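Local coordinates for hydrolase, HD family (Bacillus thuringiensis serovar konkukian, PDB 3DJB) that binds magnesium through the metal-binding residues of its HD domain and probably catalyses a metal-dependent hydrolysis, at the interface of chains A and B. Sequence-based numbering; all coordinates share one arbitrary frame. Chains: chain A/B, Hydrolase, HD family.

Contact 1: the interface of chains A and B. Residues chain A 28, 31-32, 35-36, 130; chain B 210-213.
Apolar and aromatic packing makes up most of this contact between two copies of the HD-family hydrolase, and B:Trp211 is its centre. Its CG stands anti to the backbone N (chi1 -177°), which swings the indole away from its own helix and against chain A. The CZ2-CH2 side of the indole comes to the CB and CD2 side of the A:Tyr28 ring, with B:Trp211 CH2 lying 3.9 Å from A:Tyr28 CB; the rings cross obliquely, their planes about 40° apart, and do not stack. Further along the same six-membered ring, CZ3 comes 3.9 Å from NH1 of the A:Arg32 guanidinium, whose plane is tilted 56° from the indole. The aliphatic CG-CD stretch of A:Arg32 packs on the carbonyls of B:Glu210 and B:Trp211, CD 3.4 Å from B:Glu210 O, without a hydrogen bond, before the chain bends at chi3. The methyl of B:Ala213 lodges beside the helix of chain A, its CB 3.6 Å from the backbone carbonyl O of A:Arg32 and 4.1 Å from CB of both A:Lys35 and A:Met36, an engineered residue built as selenomethionine.

Polar groups contribute less. The backbone carbonyl O of A:Tyr28 sits 3.2 Å above the centre of the A:Arg32 guanidinium plane, a second-shell contact that backs one face and may ease the positive charge. The engineered A:Arg31 crosses the indole at about a right angle without a hydrogen bond to it. Extended B:Glu210 slides past A:Ile130 in the opposite direction. Its carboxylate OE1 accepts a weak hydrogen bond from A:Ile130 N at 3.3 Å, while its CB packs on CG1; the nearby start of helix 129-142 could steady the carboxylate charge.

The patch joins the C-terminal end of helix 187-211 and the tail after it to helix 27-41 of the partner, the helix that carries the metal ligand A:His29, with A:Ile130 flanking from helix 129-142.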
# COMPACT_ATOMS: atom_id res chain seq x y z
N TYR A 28 0.71 -18.64 1.01
CA TYR A 28 0.02 -17.78 1.96
C TYR A 28 -1.30 -17.26 1.38
O TYR A 28 -2.20 -16.92 2.13
CB TYR A 28 0.95 -16.64 2.41
CG TYR A 28 2.22 -17.14 3.09
CD1 TYR A 28 3.18 -17.86 2.37
CD2 TYR A 28 2.45 -16.93 4.46
CE1 TYR A 28 4.33 -18.37 2.99
CE2 TYR A 28 3.60 -17.43 5.09
CZ TYR A 28 4.53 -18.14 4.35
OH TYR A 28 5.65 -18.64 4.97
N ARG A 31 -3.82 -20.50 1.38
CA ARG A 31 -4.32 -20.72 2.73
C ARG A 31 -5.36 -19.67 3.12
O ARG A 31 -6.48 -20.00 3.49
CB ARG A 31 -3.18 -20.74 3.75
CG ARG A 31 -3.67 -21.07 5.16
CD ARG A 31 -2.55 -21.10 6.19
NE ARG A 31 -1.84 -19.82 6.29
CZ ARG A 31 -0.94 -19.56 7.24
NH1 ARG A 31 -0.66 -20.47 8.16
NH2 ARG A 31 -0.32 -18.38 7.27
N ARG A 32 -4.98 -18.41 3.04
CA ARG A 32 -5.87 -17.31 3.37
C ARG A 32 -7.27 -17.53 2.78
O ARG A 32 -8.27 -17.19 3.41
CB ARG A 32 -5.30 -16.01 2.85
CG ARG A 32 -5.29 -14.92 3.85
CD ARG A 32 -4.90 -13.64 3.17
NE ARG A 32 -3.51 -13.64 2.74
CZ ARG A 32 -3.10 -13.82 1.49
NH1 ARG A 32 -1.79 -13.79 1.22
NH2 ARG A 32 -3.97 -14.02 0.51
N LYS A 35 -8.63 -21.09 4.66
CA LYS A 35 -9.12 -20.83 6.00
C LYS A 35 -10.39 -19.99 5.92
O LYS A 35 -11.29 -20.10 6.75
CB LYS A 35 -8.05 -20.11 6.82
CG LYS A 35 -6.77 -20.89 6.97
CD LYS A 35 -5.76 -20.12 7.81
CE LYS A 35 -6.08 -20.16 9.30
NZ LYS A 35 -5.41 -21.30 9.98
N MSE A 36 -10.46 -19.16 4.89
CA MSE A 36 -11.61 -18.29 4.68
C MSE A 36 -12.84 -19.05 4.17
O MSE A 36 -13.98 -18.71 4.50
CB MSE A 36 -11.20 -17.18 3.70
CG MSE A 36 -12.14 -15.99 3.65
SE MSE A 36 -11.17 -14.31 3.41
CE MSE A 36 -9.69 -14.90 2.28
N ILE A 130 -4.76 -5.81 2.63
CA ILE A 130 -3.92 -6.63 1.73
C ILE A 130 -4.05 -6.13 0.27
O ILE A 130 -3.05 -5.99 -0.45
CB ILE A 130 -4.35 -8.15 1.78
CG1 ILE A 130 -4.68 -8.58 3.21
CG2 ILE A 130 -3.21 -9.05 1.24
CD1 ILE A 130 -3.50 -8.49 4.18
N GLU B 210 -6.67 -9.98 8.34
CA GLU B 210 -6.93 -10.50 7.01
C GLU B 210 -5.90 -11.57 6.68
O GLU B 210 -6.24 -12.60 6.09
CB GLU B 210 -6.87 -9.38 5.97
CG GLU B 210 -8.16 -8.56 5.89
CD GLU B 210 -7.97 -7.20 5.23
OE1 GLU B 210 -7.38 -7.16 4.12
OE2 GLU B 210 -8.42 -6.19 5.82
N TRP B 211 -4.66 -11.35 7.08
CA TRP B 211 -3.58 -12.30 6.81
C TRP B 211 -3.92 -13.68 7.36
O TRP B 211 -3.46 -14.69 6.83
CB TRP B 211 -2.28 -11.80 7.43
CG TRP B 211 -1.12 -12.68 7.15
CD1 TRP B 211 -0.64 -13.66 7.94
CD2 TRP B 211 -0.31 -12.67 5.97
NE1 TRP B 211 0.44 -14.27 7.34
CE2 TRP B 211 0.66 -13.68 6.13
CE3 TRP B 211 -0.31 -11.91 4.80
CZ2 TRP B 211 1.63 -13.94 5.17
CZ3 TRP B 211 0.66 -12.17 3.83
CH2 TRP B 211 1.61 -13.18 4.02
N ASN B 212 -4.72 -13.70 8.41
CA ASN B 212 -5.15 -14.94 9.05
C ASN B 212 -6.63 -15.16 8.82
O ASN B 212 -7.30 -15.85 9.59
CB ASN B 212 -4.89 -14.85 10.55
CG ASN B 212 -3.56 -14.23 10.86
OD1 ASN B 212 -2.52 -14.71 10.40
ND2 ASN B 212 -3.57 -13.15 11.64
N ALA B 213 -7.16 -14.55 7.77
CA ALA B 213 -8.56 -14.70 7.45
C ALA B 213 -9.42 -14.58 8.70
O ALA B 213 -9.92 -15.59 9.20
CB ALA B 213 -8.80 -16.05 6.79

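Contact 2: the interface of chains A and B. Residues chain A 136-137, 140-141, 146; chain B 133-134, 136-137, 140-141.
The backbone carbonyl O of A:Phe136 is met by one nitrogen of its own helix, A:Gly140 N at 2.7 Å, and by no nitrogen or oxygen of the partner chain. Across the boundary this carbonyl lies over the CA and methyl of B:Ala137, whose CB is 3.7 Å from A:Phe136 O. The exchanged pair, B:Phe136 O and A:Ala137, repeats this arrangement.

Small residues let the two backbones come close. A:Gly140 CA and B:Gly140 CA are 4.5 Å apart, and the methyl of A:Ala141 rests on the carbonyl of B:Gly140, with its counterpart on the other side. Packing here is therefore of backbone and methyl groups rather than of long side chains.

The aromatic part lies to one side. With CG anti to the carbonyl carbon (chi1 -61°), A:Phe136 presents a ring face to B:Ala133, whose CB stands 3.3 Å above the ring centre in a CH-pi contact. A:Met146, a selenomethionine from the loop beyond the helix, bends at chi3 and lays its selenium 3.9 Å from B:Ala133 CB, alongside the backbone of B:Arg134. The selenium makes this approach, and the terminal CE lies to the side of the alanine methyl.

Helix 129-142 of each chain thus packs against its own copy, the two running side by side in roughly the same direction at the two-fold axis of this all-helical pair.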
# COMPACT_ATOMS: atom_id res chain seq x y z
N PHE A 136 -0.51 -0.99 -4.58
CA PHE A 136 0.67 -0.14 -4.66
C PHE A 136 1.91 -0.96 -4.92
O PHE A 136 2.84 -0.52 -5.60
CB PHE A 136 0.80 0.65 -3.39
CG PHE A 136 -0.36 1.54 -3.15
CD1 PHE A 136 -0.60 2.61 -3.98
CD2 PHE A 136 -1.22 1.32 -2.09
CE1 PHE A 136 -1.66 3.46 -3.76
CE2 PHE A 136 -2.29 2.17 -1.86
CZ PHE A 136 -2.51 3.24 -2.70
N ALA A 137 1.92 -2.18 -4.37
CA ALA A 137 3.03 -3.12 -4.52
C ALA A 137 3.20 -3.47 -5.99
O ALA A 137 4.27 -3.28 -6.57
CB ALA A 137 2.75 -4.38 -3.73
N GLY A 140 4.39 -0.54 -7.79
CA GLY A 140 5.82 -0.31 -7.72
C GLY A 140 6.59 -1.14 -8.73
O GLY A 140 7.43 -0.62 -9.47
N ALA A 141 6.30 -2.44 -8.76
CA ALA A 141 6.94 -3.36 -9.69
C ALA A 141 6.66 -2.92 -11.12
O ALA A 141 7.58 -2.70 -11.90
CB ALA A 141 6.43 -4.77 -9.48
N MSE A 146 1.40 6.43 -7.63
CA MSE A 146 0.38 5.93 -6.73
C MSE A 146 -0.94 6.63 -7.04
O MSE A 146 -2.00 6.00 -7.08
CB MSE A 146 0.76 6.20 -5.29
CG MSE A 146 2.23 6.29 -5.09
SE MSE A 146 2.65 6.27 -3.21
CE MSE A 146 1.44 7.61 -2.54
N ALA B 133 1.20 3.27 1.43
CA ALA B 133 1.38 3.08 0.00
C ALA B 133 2.82 3.26 -0.39
O ALA B 133 3.41 2.37 -0.97
CB ALA B 133 0.52 4.04 -0.79
N ARG B 134 3.40 4.40 -0.07
CA ARG B 134 4.79 4.59 -0.47
C ARG B 134 5.60 3.34 -0.17
O ARG B 134 6.45 2.93 -0.96
CB ARG B 134 5.41 5.77 0.25
CG ARG B 134 6.71 6.21 -0.36
CD ARG B 134 7.11 7.51 0.29
NE ARG B 134 6.03 8.48 0.16
CZ ARG B 134 5.52 9.21 1.15
NH1 ARG B 134 5.98 9.10 2.40
NH2 ARG B 134 4.53 10.05 0.90
N PHE B 136 4.66 -0.31 0.45
CA PHE B 136 4.44 -1.45 -0.42
C PHE B 136 4.89 -1.15 -1.84
O PHE B 136 5.38 -2.04 -2.56
CB PHE B 136 2.98 -1.84 -0.38
CG PHE B 136 2.53 -2.23 0.97
CD1 PHE B 136 3.01 -3.38 1.56
CD2 PHE B 136 1.61 -1.46 1.66
CE1 PHE B 136 2.59 -3.76 2.81
CE2 PHE B 136 1.19 -1.84 2.92
CZ PHE B 136 1.67 -2.99 3.49
N ALA B 137 4.73 0.11 -2.24
CA ALA B 137 5.12 0.58 -3.57
C ALA B 137 6.61 0.40 -3.75
O ALA B 137 7.07 -0.27 -4.67
CB ALA B 137 4.76 2.05 -3.72
N GLY B 140 7.40 -3.12 -3.93
CA GLY B 140 7.20 -3.74 -5.23
C GLY B 140 8.40 -3.52 -6.15
O GLY B 140 8.92 -4.46 -6.74
N ALA B 141 8.82 -2.26 -6.26
CA ALA B 141 9.96 -1.91 -7.09
C ALA B 141 11.20 -2.65 -6.61
O ALA B 141 11.85 -3.34 -7.38
CB ALA B 141 10.20 -0.41 -7.04

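The centres of contact 1 and contact 2 lie about 21 Å apart, and helix 129-142 of chain A takes part in both: its first turn lies at the rim of contact 1, and its later turns form contact 2. Contact 2 holds the middle of the pair, whereas contact 1 and its two-fold twin lie farther out, where each long C-terminal helix 187-211 reaches across to the partner's HD domain. Such a reciprocal exchange of arms around a central helix pair suggests a stable dimer, although the deposited assembly alone does not establish that state in solution.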